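PDB 4K4K: putative fimbrium subunit Fim1C from Bacteroides uniformis, which is a putative component of the tip of fimbriae, the surface filaments that mediate cell adhesion and biofilm formation. Local coordinates for residues Val106-Asp116 with Lys202-Ala210; Pro8-Ser19 with Ser66-Phe77. All coordinates share one frame; numbering follows the deposited sequence.

Interaction 1: Val106-Asp116 with Lys202-Ala210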
loop_
_atom_site.group_PDB
_atom_site.type_symbol
_atom_site.label_atom_id
_atom_site.label_comp_id
_atom_site.label_asym_id
_atom_site.label_seq_id
_atom_site.Cartn_x
_atom_site.Cartn_y
_atom_site.Cartn_z
ATOM N N VAL A 106 0.998 -5.524 -9.266
ATOM C CA VAL A 106 1.853 -5.968 -8.153
ATOM C C VAL A 106 2.856 -7.053 -8.647
ATOM O O VAL A 106 3.472 -7.704 -7.799
ATOM C CB VAL A 106 1.057 -6.429 -6.889
ATOM C CG1 VAL A 106 0.291 -5.254 -6.236
ATOM C CG2 VAL A 106 0.120 -7.601 -7.203
ATOM N N SER A 107 3.035 -7.225 -10.001
ATOM C CA SER A 107 3.999 -8.192 -10.571
ATOM C C SER A 107 5.423 -7.842 -10.177
ATOM O O SER A 107 6.262 -8.738 -10.055
ATOM C CB SER A 107 3.904 -8.234 -12.094
ATOM O OG SER A 107 2.607 -8.590 -12.544
ATOM N N VAL A 108 5.713 -6.529 -10.022
ATOM C CA VAL A 108 7.051 -6.038 -9.653
ATOM C C VAL A 108 6.939 -5.536 -8.218
ATOM O O VAL A 108 6.265 -4.534 -7.953
ATOM C CB VAL A 108 7.626 -4.973 -10.634
ATOM C CG1 VAL A 108 8.991 -4.472 -10.143
ATOM C CG2 VAL A 108 7.747 -5.540 -12.051
ATOM N N GLN A 109 7.573 -6.258 -7.295
ATOM C CA GLN A 109 7.486 -5.992 -5.847
ATOM C C GLN A 109 8.440 -4.934 -5.306
ATOM O O GLN A 109 8.150 -4.339 -4.269
ATOM C CB GLN A 109 7.748 -7.276 -5.071
ATOM C CG GLN A 109 6.619 -8.289 -5.216
ATOM C CD GLN A 109 5.416 -7.853 -4.415
ATOM O OE1 GLN A 109 5.513 -7.624 -3.214
ATOM N NE2 GLN A 109 4.275 -7.675 -5.072
ATOM N N THR A 110 9.612 -4.765 -5.937
ATOM C CA THR A 110 10.631 -3.844 -5.443
ATOM C C THR A 110 10.724 -2.583 -6.328
ATOM O O THR A 110 10.883 -2.714 -7.542
ATOM C CB THR A 110 11.979 -4.600 -5.352
ATOM O OG1 THR A 110 11.799 -5.754 -4.511
ATOM C CG2 THR A 110 13.094 -3.746 -4.775
ATOM N N PRO A 111 10.707 -1.359 -5.744
ATOM C CA PRO A 111 10.507 -1.039 -4.315
ATOM C C PRO A 111 9.034 -1.148 -3.905
ATOM O O PRO A 111 8.147 -0.807 -4.694
ATOM C CB PRO A 111 11.004 0.407 -4.207
ATOM C CG PRO A 111 10.819 1.000 -5.562
ATOM C CD PRO A 111 10.835 -0.129 -6.564
ATOM N N GLN A 112 8.784 -1.636 -2.690
ATOM C CA GLN A 112 7.436 -1.797 -2.140
ATOM C C GLN A 112 6.639 -0.490 -2.146
ATOM O O GLN A 112 5.439 -0.524 -2.442
ATOM C CB GLN A 112 7.498 -2.327 -0.702
ATOM C CG GLN A 112 8.080 -3.742 -0.564
ATOM C CD GLN A 112 7.007 -4.798 -0.697
ATOM O OE1 GLN A 112 6.352 -5.181 0.275
ATOM N NE2 GLN A 112 6.758 -5.247 -1.916
ATOM N N LYS A 113 7.286 0.659 -1.826
ATOM C CA LYS A 113 6.590 1.960 -1.753
ATOM C C LYS A 113 5.951 2.372 -3.094
ATOM O O LYS A 113 4.963 3.098 -3.077
ATOM C CB LYS A 113 7.528 3.077 -1.240
ATOM C CG LYS A 113 8.626 3.528 -2.208
ATOM C CD LYS A 113 9.326 4.788 -1.710
ATOM C CE LYS A 113 10.285 5.368 -2.720
ATOM N NZ LYS A 113 9.579 6.112 -3.800
ATOM N N ASP A 114 6.483 1.895 -4.244
ATOM C CA ASP A 114 5.960 2.273 -5.565
ATOM C C ASP A 114 4.672 1.536 -5.923
ATOM O O ASP A 114 3.998 1.954 -6.868
ATOM C CB ASP A 114 7.024 2.038 -6.651
ATOM C CG ASP A 114 8.146 3.082 -6.586
ATOM O OD1 ASP A 114 8.057 4.001 -5.740
ATOM O OD2 ASP A 114 9.096 2.985 -7.388
ATOM N N ILE A 115 4.329 0.447 -5.191
ATOM C CA ILE A 115 3.075 -0.273 -5.455
ATOM C C ILE A 115 2.127 -0.180 -4.236
ATOM O O ILE A 115 1.052 -0.762 -4.261
ATOM C CB ILE A 115 3.314 -1.748 -5.895
ATOM C CG1 ILE A 115 4.075 -2.562 -4.790
ATOM C CG2 ILE A 115 4.015 -1.795 -7.257
ATOM C CD1 ILE A 115 4.069 -4.120 -4.987
ATOM N N ASP A 116 2.529 0.531 -3.178
ATOM C CA ASP A 116 1.728 0.660 -1.976
ATOM C C ASP A 116 0.623 1.724 -2.185
ATOM O O ASP A 116 0.723 2.843 -1.693
ATOM C CB ASP A 116 2.632 1.003 -0.782
ATOM C CG ASP A 116 1.924 0.959 0.545
ATOM O OD1 ASP A 116 0.710 0.591 0.572
ATOM O OD2 ASP A 116 2.537 1.366 1.548
ATOM N N LYS A 202 14.010 -12.311 6.671
ATOM C CA LYS A 202 12.754 -11.579 6.596
ATOM C C LYS A 202 12.341 -11.464 5.145
ATOM O O LYS A 202 13.195 -11.261 4.282
ATOM C CB LYS A 202 12.884 -10.185 7.240
ATOM C CG LYS A 202 12.973 -10.231 8.763
ATOM C CD LYS A 202 13.504 -8.924 9.330
ATOM C CE LYS A 202 13.860 -9.046 10.795
ATOM N NZ LYS A 202 14.371 -7.766 11.353
ATOM N N ALA A 203 11.053 -11.636 4.864
ATOM C CA ALA A 203 10.504 -11.481 3.518
ATOM C C ALA A 203 9.265 -10.624 3.592
ATOM O O ALA A 203 8.545 -10.654 4.596
ATOM C CB ALA A 203 10.186 -12.830 2.896
ATOM N N GLU A 204 9.018 -9.837 2.551
ATOM C CA GLU A 204 7.843 -8.988 2.535
ATOM C C GLU A 204 7.279 -8.897 1.143
ATOM O O GLU A 204 7.992 -9.100 0.151
ATOM C CB GLU A 204 8.145 -7.582 3.095
ATOM C CG GLU A 204 9.069 -6.754 2.210
ATOM C CD GLU A 204 9.503 -5.416 2.778
ATOM O OE1 GLU A 204 8.826 -4.899 3.698
ATOM O OE2 GLU A 204 10.506 -4.864 2.269
ATOM N N GLY A 205 5.995 -8.609 1.086
ATOM C CA GLY A 205 5.313 -8.425 -0.183
ATOM C C GLY A 205 4.049 -7.613 -0.040
ATOM O O GLY A 205 3.530 -7.468 1.059
ATOM N N ILE A 206 3.564 -7.075 -1.153
ATOM C CA ILE A 206 2.294 -6.370 -1.241
ATOM C C ILE A 206 1.490 -7.124 -2.279
ATOM O O ILE A 206 1.952 -7.313 -3.410
ATOM C CB ILE A 206 2.441 -4.861 -1.563
ATOM C CG1 ILE A 206 3.116 -4.143 -0.371
ATOM C CG2 ILE A 206 1.042 -4.225 -1.879
ATOM C CD1 ILE A 206 3.502 -2.668 -0.603
ATOM N N VAL A 207 0.334 -7.633 -1.875
ATOM C CA VAL A 207 -0.487 -8.454 -2.769
ATOM C C VAL A 207 -1.902 -7.881 -2.839
ATOM O O VAL A 207 -2.276 -7.028 -2.028
ATOM C CB VAL A 207 -0.493 -9.949 -2.329
ATOM C CG1 VAL A 207 0.928 -10.544 -2.372
ATOM C CG2 VAL A 207 -1.150 -10.126 -0.952
ATOM N N LEU A 208 -2.698 -8.403 -3.769
ATOM C CA LEU A 208 -4.062 -7.935 -3.911
ATOM C C LEU A 208 -4.984 -8.568 -2.880
ATOM O O LEU A 208 -4.816 -9.750 -2.538
ATOM C CB LEU A 208 -4.586 -8.276 -5.319
ATOM C CG LEU A 208 -3.852 -7.671 -6.512
ATOM C CD1 LEU A 208 -4.615 -7.963 -7.791
ATOM C CD2 LEU A 208 -3.665 -6.147 -6.349
ATOM N N PRO A 209 -6.048 -7.840 -2.476
ATOM C CA PRO A 209 -7.069 -8.473 -1.618
ATOM C C PRO A 209 -7.683 -9.675 -2.332
ATOM O O PRO A 209 -7.752 -9.690 -3.563
ATOM C CB PRO A 209 -8.111 -7.357 -1.408
ATOM C CG PRO A 209 -7.378 -6.066 -1.745
ATOM C CD PRO A 209 -6.408 -6.443 -2.815
ATOM N N ALA A 210 -8.079 -10.692 -1.579
ATOM C CA ALA A 210 -8.668 -11.920 -2.112
ATOM C C ALA A 210 -9.694 -12.455 -1.140
ATOM O O ALA A 210 -9.394 -12.646 0.050
ATOM C CB ALA A 210 -7.589 -12.979 -2.364
#

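Interaction 2: Pro8-Ser19 with Ser66-Phe77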
loop_
_atom_site.group_PDB
_atom_site.type_symbol
_atom_site.label_atom_id
_atom_site.label_comp_id
_atom_site.label_asym_id
_atom_site.label_seq_id
_atom_site.Cartn_x
_atom_site.Cartn_y
_atom_site.Cartn_z
ATOM N N PRO A 8 -0.365 33.218 -0.192
ATOM C CA PRO A 8 -0.241 34.477 -0.957
ATOM C C PRO A 8 -0.522 35.735 -0.134
ATOM O O PRO A 8 -1.185 35.669 0.905
ATOM C CB PRO A 8 -1.300 34.325 -2.055
ATOM C CG PRO A 8 -1.550 32.875 -2.156
ATOM C CD PRO A 8 -1.424 32.360 -0.764
ATOM N N THR A 9 -0.016 36.885 -0.610
ATOM C CA THR A 9 -0.217 38.177 0.050
ATOM C C THR A 9 -1.259 39.017 -0.725
ATOM O O THR A 9 -1.475 40.189 -0.377
ATOM C CB THR A 9 1.121 38.925 0.247
ATOM O OG1 THR A 9 1.792 39.042 -1.009
ATOM C CG2 THR A 9 2.029 38.248 1.274
ATOM N N ASP A 10 -1.936 38.423 -1.742
ATOM C CA ASP A 10 -2.957 39.192 -2.461
ATOM C C ASP A 10 -4.385 38.642 -2.176
ATOM O O ASP A 10 -5.297 38.876 -2.972
ATOM C CB ASP A 10 -2.655 39.337 -3.979
ATOM C CG ASP A 10 -1.859 40.583 -4.398
ATOM O OD1 ASP A 10 -1.442 41.372 -3.497
ATOM O OD2 ASP A 10 -1.668 40.783 -5.624
ATOM N N GLY A 11 -4.551 37.978 -1.011
ATOM C CA GLY A 11 -5.837 37.522 -0.477
ATOM C C GLY A 11 -6.306 36.113 -0.777
ATOM O O GLY A 11 -7.308 35.659 -0.206
ATOM N N ARG A 12 -5.661 35.436 -1.730
ATOM C CA ARG A 12 -6.081 34.083 -2.104
ATOM C C ARG A 12 -5.693 33.095 -0.993
ATOM O O ARG A 12 -4.649 33.256 -0.371
ATOM C CB ARG A 12 -5.480 33.684 -3.457
ATOM C CG ARG A 12 -5.920 34.628 -4.600
ATOM C CD ARG A 12 -5.354 34.193 -5.943
ATOM N NE ARG A 12 -3.891 34.189 -5.927
ATOM C CZ ARG A 12 -3.127 33.382 -6.659
ATOM N NH1 ARG A 12 -3.678 32.508 -7.497
ATOM N NH2 ARG A 12 -1.807 33.440 -6.556
ATOM N N VAL A 13 -6.560 32.113 -0.705
ATOM C CA VAL A 13 -6.297 31.195 0.385
ATOM C C VAL A 13 -5.991 29.828 -0.183
ATOM O O VAL A 13 -6.858 29.200 -0.781
ATOM C CB VAL A 13 -7.469 31.158 1.412
ATOM C CG1 VAL A 13 -7.173 30.168 2.536
ATOM C CG2 VAL A 13 -7.746 32.550 1.994
ATOM N N ALA A 14 -4.737 29.381 0.004
ATOM C CA ALA A 14 -4.288 28.104 -0.475
ATOM C C ALA A 14 -4.654 26.986 0.494
ATOM O O ALA A 14 -4.698 27.185 1.710
ATOM C CB ALA A 14 -2.781 28.148 -0.664
ATOM N N LEU A 15 -4.819 25.791 -0.042
ATOM C CA LEU A 15 -5.008 24.599 0.773
ATOM C C LEU A 15 -3.781 24.384 1.687
ATOM O O LEU A 15 -2.633 24.498 1.230
ATOM C CB LEU A 15 -5.166 23.389 -0.168
ATOM C CG LEU A 15 -5.129 21.999 0.497
ATOM C CD1 LEU A 15 -6.368 21.785 1.387
ATOM C CD2 LEU A 15 -5.049 20.917 -0.574
ATOM N N GLU A 16 -4.015 24.055 2.966
ATOM C CA GLU A 16 -2.929 23.730 3.893
ATOM C C GLU A 16 -3.074 22.235 4.199
ATOM O O GLU A 16 -3.860 21.847 5.076
ATOM C CB GLU A 16 -2.972 24.587 5.161
ATOM C CG GLU A 16 -2.758 26.074 4.895
ATOM C CD GLU A 16 -2.883 26.994 6.097
ATOM O OE1 GLU A 16 -2.942 26.498 7.246
ATOM O OE2 GLU A 16 -2.919 28.228 5.879
ATOM N N ALA A 17 -2.347 21.408 3.451
ATOM C CA ALA A 17 -2.467 19.960 3.542
ATOM C C ALA A 17 -1.446 19.332 4.445
ATOM O O ALA A 17 -0.260 19.635 4.342
ATOM C CB ALA A 17 -2.351 19.336 2.150
ATOM N N THR A 18 -1.912 18.380 5.277
ATOM C CA THR A 18 -1.081 17.536 6.155
ATOM C C THR A 18 -1.604 16.093 6.106
ATOM O O THR A 18 -2.707 15.858 5.623
ATOM C CB THR A 18 -1.082 18.040 7.601
ATOM O OG1 THR A 18 -2.440 18.056 8.081
ATOM C CG2 THR A 18 -0.429 19.410 7.756
ATOM N N SER A 19 -0.805 15.126 6.585
ATOM C CA SER A 19 -1.221 13.727 6.656
ATOM C C SER A 19 -1.681 13.344 8.095
ATOM O O SER A 19 -1.867 12.151 8.397
ATOM C CB SER A 19 -0.087 12.811 6.221
ATOM O OG SER A 19 0.999 12.937 7.121
ATOM N N SER A 66 3.597 17.879 6.742
ATOM C CA SER A 66 2.856 18.772 5.866
ATOM C C SER A 66 3.241 18.507 4.401
ATOM O O SER A 66 4.358 18.060 4.117
ATOM C CB SER A 66 3.072 20.233 6.252
ATOM O OG SER A 66 4.349 20.721 5.886
ATOM N N PHE A 67 2.289 18.734 3.486
ATOM C CA PHE A 67 2.510 18.582 2.045
ATOM C C PHE A 67 2.546 19.938 1.409
ATOM O O PHE A 67 1.843 20.834 1.859
ATOM C CB PHE A 67 1.412 17.737 1.373
ATOM C CG PHE A 67 1.284 16.322 1.875
ATOM C CD1 PHE A 67 2.138 15.326 1.418
ATOM C CD2 PHE A 67 0.242 15.964 2.729
ATOM C CE1 PHE A 67 2.008 14.006 1.873
ATOM C CE2 PHE A 67 0.086 14.638 3.157
ATOM C CZ PHE A 67 0.980 13.672 2.741
ATOM N N THR A 68 3.354 20.088 0.355
ATOM C CA THR A 68 3.491 21.348 -0.366
ATOM C C THR A 68 3.187 21.125 -1.845
ATOM O O THR A 68 3.649 20.149 -2.431
ATOM C CB THR A 68 4.892 21.945 -0.142
ATOM O OG1 THR A 68 5.176 21.925 1.259
ATOM C CG2 THR A 68 5.023 23.366 -0.683
ATOM N N ALA A 69 2.440 22.044 -2.422
ATOM C CA ALA A 69 2.073 21.961 -3.816
ATOM C C ALA A 69 3.303 22.077 -4.691
ATOM O O ALA A 69 4.185 22.896 -4.423
ATOM C CB ALA A 69 1.091 23.073 -4.155
ATOM N N ALA A 70 3.375 21.248 -5.738
ATOM C CA ALA A 70 4.407 21.403 -6.764
ATOM C C ALA A 70 4.129 22.739 -7.477
ATOM O O ALA A 70 2.994 23.228 -7.426
ATOM C CB ALA A 70 4.350 20.245 -7.739
ATOM N N GLU A 71 5.134 23.352 -8.103
ATOM C CA GLU A 71 4.898 24.653 -8.724
ATOM C C GLU A 71 3.798 24.607 -9.778
ATOM O O GLU A 71 3.771 23.682 -10.584
ATOM C CB GLU A 71 6.182 25.206 -9.326
ATOM C CG GLU A 71 6.080 26.715 -9.411
ATOM C CD GLU A 71 7.291 27.425 -9.962
ATOM O OE1 GLU A 71 8.329 26.769 -10.213
ATOM O OE2 GLU A 71 7.183 28.653 -10.158
ATOM N N GLY A 72 2.875 25.571 -9.699
ATOM C CA GLY A 72 1.715 25.686 -10.570
ATOM C C GLY A 72 0.574 24.727 -10.257
ATOM O O GLY A 72 -0.410 24.679 -11.009
ATOM N N GLN A 73 0.680 23.943 -9.147
ATOM C CA GLN A 73 -0.299 22.919 -8.739
ATOM C C GLN A 73 -1.141 23.350 -7.527
ATOM O O GLN A 73 -2.025 22.608 -7.111
ATOM C CB GLN A 73 0.434 21.601 -8.397
ATOM C CG GLN A 73 1.223 20.970 -9.564
ATOM C CD GLN A 73 0.321 20.406 -10.637
ATOM O OE1 GLN A 73 -0.436 19.459 -10.413
ATOM N NE2 GLN A 73 0.354 21.003 -11.817
ATOM N N THR A 74 -0.835 24.517 -6.932
ATOM C CA THR A 74 -1.519 24.981 -5.719
ATOM C C THR A 74 -3.049 25.031 -5.901
ATOM O O THR A 74 -3.581 25.610 -6.870
ATOM C CB THR A 74 -0.978 26.357 -5.255
ATOM O OG1 THR A 74 0.422 26.285 -5.078
ATOM C CG2 THR A 74 -1.582 26.796 -3.931
ATOM N N ILE A 75 -3.746 24.417 -4.944
ATOM C CA ILE A 75 -5.198 24.460 -4.871
ATOM C C ILE A 75 -5.581 25.654 -4.014
ATOM O O ILE A 75 -5.085 25.776 -2.876
ATOM C CB ILE A 75 -5.782 23.152 -4.297
ATOM C CG1 ILE A 75 -5.593 21.972 -5.272
ATOM C CG2 ILE A 75 -7.295 23.355 -3.957
ATOM C CD1 ILE A 75 -5.792 20.586 -4.562
ATOM N N TYR A 76 -6.456 26.509 -4.543
ATOM C CA TYR A 76 -6.975 27.672 -3.802
ATOM C C TYR A 76 -8.429 27.495 -3.514
ATOM O O TYR A 76 -9.185 27.059 -4.386
ATOM C CB TYR A 76 -6.789 28.983 -4.589
ATOM C CG TYR A 76 -5.338 29.345 -4.773
ATOM C CD1 TYR A 76 -4.638 30.037 -3.784
ATOM C CD2 TYR A 76 -4.647 28.964 -5.920
ATOM C CE1 TYR A 76 -3.283 30.347 -3.937
ATOM C CE2 TYR A 76 -3.296 29.257 -6.080
ATOM C CZ TYR A 76 -2.623 29.970 -5.098
ATOM O OH TYR A 76 -1.289 30.243 -5.282
ATOM N N PHE A 77 -8.845 27.894 -2.299
ATOM C CA PHE A 77 -10.263 27.822 -1.937
ATOM C C PHE A 77 -11.085 28.846 -2.709
ATOM O O PHE A 77 -10.545 29.918 -3.029
ATOM C CB PHE A 77 -10.426 28.041 -0.441
ATOM C CG PHE A 77 -10.162 26.773 0.334
ATOM C CD1 PHE A 77 -11.193 25.877 0.602
ATOM C CD2 PHE A 77 -8.888 26.482 0.808
ATOM C CE1 PHE A 77 -10.958 24.713 1.338
ATOM C CE2 PHE A 77 -8.639 25.296 1.502
ATOM C CZ PHE A 77 -9.679 24.419 1.767
HETATM O O HOH W 1 -9.041 32.058 -2.141
HETATM O O HOH W 2 -0.427 22.291 1.662
#

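Interaction 1: Val106-Asp116 with Lys202-Ala210
In this fimbrillin-like β fold, the loop that connects strand 101-105 to strand 118-126 packs over strand 202-207, and Gln109 of the loop meets Ile206 as another strand would. Its side-chain amide pairs with both backbone polar atoms of Ile206: Ile206 N donates to Gln109 OE1 at 2.9 Å, on a lone pair in the carbonyl plane, and Gln109 NE2 donates to Ile206 O at 2.9 Å. This uses the edge of the strand on which Glu204 has its backbone bond to His197 of strand 192-199. A bend at chi2 (-74°) turns the Gln109 amide onto the strand. Gln109 OE1 comes to 3.1 Å from Gly205 CA, a close approach made where the strand has no side chain.

Four bonds hold the Gln109 amide. The second N-H of Gln109 NE2 reaches back to Val106 O within the loop at 2.8 Å. Gln109 OE1 also accepts Gln112 NE2, which arrives from above the carbonyl plane, 50° out of it, at 3.0 Å. The same Gln112 nitrogen donates to Gln109 O as well, almost straight, so one glutamine fixes the other. Gln112 OE1 lies over Gly205 and takes a hydrogen bond from Lys143, which also forms a salt bridge with Glu204, so loop and strand share one ammonium group. The Glu204 and Gln112 chains run alongside each other, pointing opposite ways, and the other carboxylate oxygen of Glu204 bonds His197.

The other contacts are mostly through carbon atoms. Val106 CG2 meets Leu208 CG, and Ile206 also touches Trp269. Ile115 CD1 rests 3.9 Å from Ile206 CB, while Asp116, its OD1 held by His139, brings its CB to 3.8 Å from Ile206 CD1.

Interaction 2: Pro8-Ser19 with Ser66-Phe77
Arg12 leaves its backbone with CG opposite the carbonyl carbon (chi1 -60°), runs straight at chi2 and bends at chi3 (-60°), a course that lays its guanidinium over one face of the Tyr76 ring. The two planes are 25° apart with centres at 4.2 Å, a stacked cation-pi pair in which NH1 sits over the rim of the ring near CE2 and CZ. Thr74 CG2 covers the opposite face, and it also meets Ala14 CB at 3.7 Å. Pro8, poorly ordered, comes to the ring edge, its CG 3.5 Å from Tyr76 CE1.

Behind this cluster the backbones run antiparallel, with Ala14 and Tyr76 as a non-hydrogen-bonded pair. Phe77 N donates to Val13 O at 2.8 Å, and Leu15 N donates to Ile75 O, also at 2.8 Å; one water extends the pairing by linking Val13 N to Phe77 O. Further along, Thr18 faces Ser66 in a second antiparallel bridge, where Phe67 N meets Ala17 O at 2.8 Å in a nearly straight bond. Between the two bridges residues 66-77 swing outward through a type II turn from Ala70 to Gln73. A second water sits at the fork, accepting from Ala17 N and donating to Leu15 O and Phe67 O.

Leu15, Ile75 and Phe77 form an apolar, buried group: Leu15 CD2 touches Ile75 CD1 at 4.1 Å, both chains pointing the same way, and Leu15 CD1 meets Phe77. Ser19 CB packs 3.6 Å from Phe67 CE2, while its OG bonds Glu63 O.

Strand 16-18 pairs in parallel with strand 132-150 through Val133 and Phe135, while strand 68-69 joins strand 47-57. Trp32 meets the Phe67 ring edge-to-face; on strand 37-44, Ile38 touches Phe67, and Ile40 both Leu15 and Ile75.

How the interactions relate
From the N terminus, the chain passes through 8-19, then through strands 37-44 and 47-57, and returns at 66-77 to close interaction 2. Only after that does 106-116 begin; a further 85 residues precede 202-210, which closes interaction 1. The two closures are in series, neither nested nor crossed. The centres of interactions 1 and 2 lie about 32 Å apart, their nearest atoms about 12 Å. Strand 132-150 is common ground: strand 16-18 of interaction 2 pairs with it in parallel, strand 202-207 of interaction 1 antiparallel. Interaction 2 ties the N-terminal segment to the loop-and-strand segment following strand 47-57; interaction 1 ties the loop between strands 101-105 and 118-126 to strand 202-207.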